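Local coordinates for protein 11S globulin subunit beta (PDB 2E9Q) that serves as a seed storage protein of pumpkin, a nutrient reservoir of the 11S globulin family built from two cupin domains, at residues I98-T109 against F121-R129. Numbering follows the deposited sequence.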
ATOM      1  N   ILE A  98      24.711  -3.104  13.387  1.00 46.59           N
ATOM      2  CA  ILE A  98      23.559  -2.498  12.748  1.00 53.91           C
ATOM      3  C   ILE A  98      22.917  -1.451  13.646  1.00 66.21           C
ATOM      4  O   ILE A  98      22.191  -1.768  14.588  1.00 69.21           O
ATOM      5  CB  ILE A  98      22.523  -3.571  12.332  1.00 51.48           C
ATOM      6  CG1 ILE A  98      21.291  -2.895  11.736  1.00 50.57           C
ATOM      7  CG2 ILE A  98      22.170  -4.456  13.510  1.00 58.59           C
ATOM      8  CD1 ILE A  98      20.305  -3.864  11.095  1.00 59.49           C
ATOM      9  N   ALA A  99      23.186  -0.194  13.310  1.00 70.17           N
ATOM     10  CA  ALA A  99      22.710   0.973  14.045  1.00 77.35           C
ATOM     11  C   ALA A  99      21.228   1.091  14.414  1.00 76.29           C
ATOM     12  O   ALA A  99      20.892   1.164  15.598  1.00 81.68           O
ATOM     13  CB  ALA A  99      23.143   2.240  13.305  1.00 71.48           C
ATOM     14  N   ILE A 100      20.356   1.113  13.408  1.00 68.84           N
ATOM     15  CA  ILE A 100      18.910   1.288  13.587  1.00 75.78           C
ATOM     16  C   ILE A 100      18.618   2.600  14.338  1.00 81.18           C
ATOM     17  O   ILE A 100      18.757   2.691  15.561  1.00 73.90           O
ATOM     18  CB  ILE A 100      18.208   0.054  14.278  1.00 65.63           C
ATOM     19  CG1 ILE A 100      16.989   0.517  15.079  1.00 60.47           C
ATOM     20  CG2 ILE A 100      19.179  -0.736  15.121  1.00 73.89           C
ATOM     21  CD1 ILE A 100      15.907   1.158  14.250  1.00 73.95           C
ATOM     22  N   PRO A 101      18.197   3.635  13.585  1.00 84.30           N
ATOM     23  CA  PRO A 101      17.854   4.998  14.005  1.00 81.88           C
ATOM     24  C   PRO A 101      17.059   5.167  15.291  1.00 85.32           C
ATOM     25  O   PRO A 101      16.181   4.365  15.620  1.00 83.36           O
ATOM     26  CB  PRO A 101      17.115   5.559  12.792  1.00 85.18           C
ATOM     27  CG  PRO A 101      16.556   4.333  12.125  1.00 89.60           C
ATOM     28  CD  PRO A 101      17.725   3.401  12.210  1.00 88.68           C
ATOM     29  N   GLY A 102      17.378   6.242  16.006  1.00 87.51           N
ATOM     30  CA  GLY A 102      16.711   6.535  17.256  1.00 85.24           C
ATOM     31  C   GLY A 102      17.311   5.710  18.368  1.00 88.02           C
ATOM     32  O   GLY A 102      17.310   6.120  19.528  1.00 95.62           O
ATOM     33  N   CYS A 103      17.842   4.546  18.011  1.00 86.36           N
ATOM     34  CA  CYS A 103      18.437   3.652  18.990  1.00 86.16           C
ATOM     35  C   CYS A 103      19.931   3.846  19.176  1.00 92.04           C
ATOM     36  O   CYS A 103      20.706   2.896  19.032  1.00 95.50           O
ATOM     37  CB  CYS A 103      18.173   2.202  18.606  1.00 81.62           C
ATOM     38  SG  CYS A 103      16.412   1.810  18.414  1.00 82.12           S
ATOM     39  N   ALA A 104      20.339   5.072  19.489  1.00 92.20           N
ATOM     40  CA  ALA A 104      21.747   5.347  19.722  1.00 95.84           C
ATOM     41  C   ALA A 104      22.180   4.432  20.871  1.00 97.98           C
ATOM     42  O   ALA A 104      22.063   4.785  22.048  1.00100.27           O
ATOM     43  CB  ALA A 104      21.949   6.814  20.096  1.00 91.44           C
ATOM     44  N   GLU A 105      22.649   3.241  20.507  1.00 98.53           N
ATOM     45  CA  GLU A 105      23.104   2.234  21.458  1.00 96.77           C
ATOM     46  C   GLU A 105      24.587   2.436  21.773  1.00 96.60           C
ATOM     47  O   GLU A 105      25.458   2.012  21.016  1.00 98.67           O
ATOM     48  CB  GLU A 105      22.887   0.839  20.867  1.00 97.52           C
ATOM     49  CG  GLU A 105      23.386   0.715  19.426  1.00 96.49           C
ATOM     50  CD  GLU A 105      23.283  -0.693  18.869  1.00 87.28           C
ATOM     51  OE1 GLU A 105      23.925  -1.597  19.430  1.00 89.18           O
ATOM     52  OE2 GLU A 105      22.565  -0.895  17.868  1.00 91.42           O
ATOM     53  N   THR A 106      24.866   3.083  22.898  1.00 93.83           N
ATOM     54  CA  THR A 106      26.240   3.352  23.300  1.00 86.43           C
ATOM     55  C   THR A 106      26.869   2.212  24.095  1.00 77.92           C
ATOM     56  O   THR A 106      26.263   1.678  25.028  1.00 78.61           O
ATOM     57  CB  THR A 106      26.314   4.647  24.142  1.00 92.16           C
ATOM     58  OG1 THR A 106      26.194   5.788  23.279  1.00 92.60           O
ATOM     59  CG2 THR A 106      27.624   4.716  24.910  1.00 93.31           C
ATOM     60  N   TYR A 107      28.087   1.847  23.706  1.00 61.32           N
ATOM     61  CA  TYR A 107      28.849   0.793  24.365  1.00 59.56           C
ATOM     62  C   TYR A 107      30.301   1.257  24.455  1.00 62.66           C
ATOM     63  O   TYR A 107      30.803   1.921  23.546  1.00 59.23           O
ATOM     64  CB  TYR A 107      28.778  -0.517  23.579  1.00 67.21           C
ATOM     65  CG  TYR A 107      27.496  -1.297  23.765  1.00 73.22           C
ATOM     66  CD1 TYR A 107      26.284  -0.828  23.257  1.00 78.53           C
ATOM     67  CD2 TYR A 107      27.494  -2.508  24.459  1.00 82.23           C
ATOM     68  CE1 TYR A 107      25.099  -1.544  23.437  1.00 84.59           C
ATOM     69  CE2 TYR A 107      26.319  -3.235  24.646  1.00 85.70           C
ATOM     70  CZ  TYR A 107      25.126  -2.749  24.135  1.00 86.00           C
ATOM     71  OH  TYR A 107      23.965  -3.464  24.324  1.00 81.99           O
ATOM     72  N   GLN A 108      30.974   0.899  25.546  1.00 61.25           N
ATOM     73  CA  GLN A 108      32.360   1.313  25.755  1.00 59.38           C
ATOM     74  C   GLN A 108      33.313   0.113  25.788  1.00 63.64           C
ATOM     75  O   GLN A 108      33.258  -0.704  26.705  1.00 53.97           O
ATOM     76  CB  GLN A 108      32.455   2.114  27.068  1.00 58.51           C
ATOM     77  CG  GLN A 108      31.493   3.311  27.139  1.00 50.75           C
ATOM     78  CD  GLN A 108      31.335   3.895  28.550  1.00 60.59           C
ATOM     79  OE1 GLN A 108      30.627   4.891  28.747  1.00 44.46           O
ATOM     80  NE2 GLN A 108      31.986   3.273  29.532  1.00 55.09           N
ATOM     81  N   THR A 109      34.176   0.005  24.777  1.00 74.44           N
ATOM     82  CA  THR A 109      35.133  -1.101  24.717  1.00 92.68           C
ATOM     83  C   THR A 109      36.250  -0.882  25.723  1.00 99.68           C
ATOM     84  O   THR A 109      37.130  -0.038  25.520  1.00102.45           O
ATOM     85  CB  THR A 109      35.772  -1.261  23.315  1.00 99.20           C
ATOM     86  OG1 THR A 109      35.981   0.030  22.725  1.00109.10           O
ATOM     87  CG2 THR A 109      34.893  -2.113  22.418  1.00 97.87           C
ATOM     88  N   PHE A 121      42.560   3.920  26.992  1.00 92.14           N
ATOM     89  CA  PHE A 121      41.517   4.458  26.133  1.00 87.86           C
ATOM     90  C   PHE A 121      40.343   3.503  25.993  1.00 87.23           C
ATOM     91  O   PHE A 121      40.513   2.287  25.894  1.00 88.36           O
ATOM     92  CB  PHE A 121      42.068   4.773  24.744  1.00 87.67           C
ATOM     93  CG  PHE A 121      41.006   5.145  23.745  1.00 85.52           C
ATOM     94  CD1 PHE A 121      40.210   6.270  23.943  1.00 86.58           C
ATOM     95  CD2 PHE A 121      40.790   4.364  22.616  1.00 82.49           C
ATOM     96  CE1 PHE A 121      39.213   6.613  23.031  1.00 85.83           C
ATOM     97  CE2 PHE A 121      39.796   4.699  21.700  1.00 88.79           C
ATOM     98  CZ  PHE A 121      39.005   5.827  21.908  1.00 85.18           C
ATOM     99  N   LYS A 122      39.145   4.070  25.985  1.00 84.11           N
ATOM    100  CA  LYS A 122      37.927   3.289  25.841  1.00 80.15           C
ATOM    101  C   LYS A 122      37.131   3.894  24.692  1.00 77.75           C
ATOM    102  O   LYS A 122      36.806   5.080  24.713  1.00 83.34           O
ATOM    103  CB  LYS A 122      37.102   3.343  27.128  1.00 81.38           C
ATOM    104  CG  LYS A 122      37.042   2.037  27.911  1.00 79.25           C
ATOM    105  CD  LYS A 122      35.886   2.080  28.898  1.00 80.78           C
ATOM    106  CE  LYS A 122      35.593   0.710  29.484  1.00 84.39           C
ATOM    107  NZ  LYS A 122      34.321   0.714  30.264  1.00 91.94           N
ATOM    108  N   ASP A 123      36.832   3.076  23.689  1.00 75.05           N
ATOM    109  CA  ASP A 123      36.074   3.510  22.518  1.00 64.54           C
ATOM    110  C   ASP A 123      34.574   3.358  22.783  1.00 58.84           C
ATOM    111  O   ASP A 123      34.144   2.464  23.511  1.00 62.33           O
ATOM    112  CB  ASP A 123      36.479   2.657  21.309  1.00 60.66           C
ATOM    113  CG  ASP A 123      35.717   3.022  20.035  1.00 70.46           C
ATOM    114  OD1 ASP A 123      35.445   2.102  19.227  1.00 54.04           O
ATOM    115  OD2 ASP A 123      35.408   4.219  19.835  1.00 61.58           O
ATOM    116  N   GLN A 124      33.777   4.241  22.202  1.00 56.33           N
ATOM    117  CA  GLN A 124      32.330   4.166  22.363  1.00 61.36           C
ATOM    118  C   GLN A 124      31.739   3.765  21.010  1.00 51.43           C
ATOM    119  O   GLN A 124      32.038   4.399  20.004  1.00 47.87           O
ATOM    120  CB  GLN A 124      31.782   5.527  22.800  1.00 57.38           C
ATOM    121  CG  GLN A 124      30.339   5.497  23.249  1.00 68.20           C
ATOM    122  CD  GLN A 124      29.971   6.722  24.074  1.00 78.91           C
ATOM    123  OE1 GLN A 124      29.927   7.845  23.560  1.00 74.73           O
ATOM    124  NE2 GLN A 124      29.718   6.512  25.366  1.00 72.90           N
ATOM    125  N   HIS A 125      30.906   2.724  20.988  1.00 53.08           N
ATOM    126  CA  HIS A 125      30.319   2.248  19.735  1.00 53.05           C
ATOM    127  C   HIS A 125      29.087   1.355  19.910  1.00 55.39           C
ATOM    128  O   HIS A 125      28.711   0.982  21.020  1.00 49.14           O
ATOM    129  CB  HIS A 125      31.358   1.447  18.969  1.00 45.91           C
ATOM    130  CG  HIS A 125      31.777   0.211  19.692  1.00 46.21           C
ATOM    131  ND1 HIS A 125      30.904  -0.818  19.959  1.00 49.68           N
ATOM    132  CD2 HIS A 125      32.948  -0.130  20.277  1.00 51.97           C
ATOM    133  CE1 HIS A 125      31.514  -1.738  20.681  1.00 51.56           C
ATOM    134  NE2 HIS A 125      32.757  -1.345  20.888  1.00 54.92           N
ATOM    135  N   GLN A 126      28.503   0.990  18.772  1.00 52.79           N
ATOM    136  CA  GLN A 126      27.320   0.133  18.663  1.00 47.50           C
ATOM    137  C   GLN A 126      27.571  -1.252  19.226  1.00 39.91           C
ATOM    138  O   GLN A 126      28.707  -1.683  19.343  1.00 49.60           O
ATOM    139  CB  GLN A 126      26.942  -0.018  17.182  1.00 47.16           C
ATOM    140  CG  GLN A 126      28.076  -0.638  16.363  1.00 48.95           C
ATOM    141  CD  GLN A 126      27.886  -0.547  14.850  1.00 54.81           C
ATOM    142  OE1 GLN A 126      28.853  -0.636  14.095  1.00 52.44           O
ATOM    143  NE2 GLN A 126      26.648  -0.382  14.408  1.00 55.51           N
ATOM    144  N   LYS A 127      26.499  -1.955  19.561  1.00 41.76           N
ATOM    145  CA  LYS A 127      26.607  -3.310  20.074  1.00 46.27           C
ATOM    146  C   LYS A 127      27.241  -4.172  18.989  1.00 53.84           C
ATOM    147  O   LYS A 127      26.987  -3.967  17.805  1.00 57.21           O
ATOM    148  CB  LYS A 127      25.218  -3.863  20.404  1.00 49.14           C
ATOM    149  CG  LYS A 127      25.183  -5.352  20.705  1.00 54.56           C
ATOM    150  CD  LYS A 127      23.748  -5.875  20.774  1.00 67.40           C
ATOM    151  CE  LYS A 127      22.991  -5.317  21.970  1.00 76.35           C
ATOM    152  NZ  LYS A 127      21.564  -5.762  21.993  1.00 79.03           N
ATOM    153  N   ILE A 128      28.068  -5.126  19.393  1.00 53.61           N
ATOM    154  CA  ILE A 128      28.706  -6.022  18.445  1.00 55.56           C
ATOM    155  C   ILE A 128      27.882  -7.292  18.476  1.00 58.12           C
ATOM    156  O   ILE A 128      27.877  -8.017  19.470  1.00 63.32           O
ATOM    157  CB  ILE A 128      30.159  -6.334  18.843  1.00 58.90           C
ATOM    158  CG1 ILE A 128      31.006  -5.056  18.753  1.00 59.04           C
ATOM    159  CG2 ILE A 128      30.724  -7.428  17.945  1.00 48.96           C
ATOM    160  CD1 ILE A 128      31.146  -4.495  17.351  1.00 46.38           C
ATOM    161  N   ARG A 129      27.192  -7.554  17.373  1.00 55.62           N
ATOM    162  CA  ARG A 129      26.305  -8.701  17.254  1.00 45.47           C
ATOM    163  C   ARG A 129      26.924  -9.855  16.486  1.00 52.83           C
ATOM    164  O   ARG A 129      27.240  -9.729  15.304  1.00 58.36           O
ATOM    165  CB  ARG A 129      25.005  -8.263  16.591  0.50 51.14           C
ATOM    166  CG  ARG A 129      24.587  -6.871  17.019  0.50 50.79           C
ATOM    167  CD  ARG A 129      23.162  -6.555  16.652  0.50 51.88           C
ATOM    168  NE  ARG A 129      22.879  -5.145  16.892  0.50 57.63           N
ATOM    169  CZ  ARG A 129      21.669  -4.659  17.130  0.50 51.87           C
ATOM    170  NH1 ARG A 129      20.625  -5.477  17.165  0.50 53.90           N
ATOM    171  NH2 ARG A 129      21.504  -3.357  17.331  0.50 45.04           N
TER
HETATM  172  O   HOH W   1      25.033  -3.186  16.415  1.00 45.31           O
HETATM  173  O   HOH W   2      26.169  -0.018  11.550  1.00 54.52           O
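Tyr107 lays one ring face over Lys127, a CH-pi contact in which Lys127 CB stands 4.1 Å from the ring centroid, and the two side chains run alongside each other. Tyr107 lies on a short, weakly bonded two-stranded antiparallel sheet, 107-109 with 123-125, and Lys127 just beyond it; the sheet projects from the N-terminal cupin domain and packs against a second subunit. His125 N donates to Tyr107 O at 2.7 Å, and Thr109 N to Asp123 O at 2.8 Å. Asp123 O also accepts from Thr109 OG1, which sits above the carbonyl plane; the Asp123 carboxylate itself turns to Lys440, Tyr441 and Leu422 of the second subunit. Nearer the barrel, the straight side chain of Glu105 brings its carboxylate to Arg129, the carboxylate and guanidinium planes 60° apart. Ile98 CG2 and Lys127 CD sit over opposite guanidinium faces, both displaced toward the rim. A water joins Ile98 N, Lys127 O and Arg129 NE, while Gln126 OE1 is held by Trp146. In one of two modelled conformers of Arg129, the salt bridge uses the syn side of Glu105 OE2, 2.7 Å from Arg129 NH2, through a bent bond with an N-H...O angle of 133°.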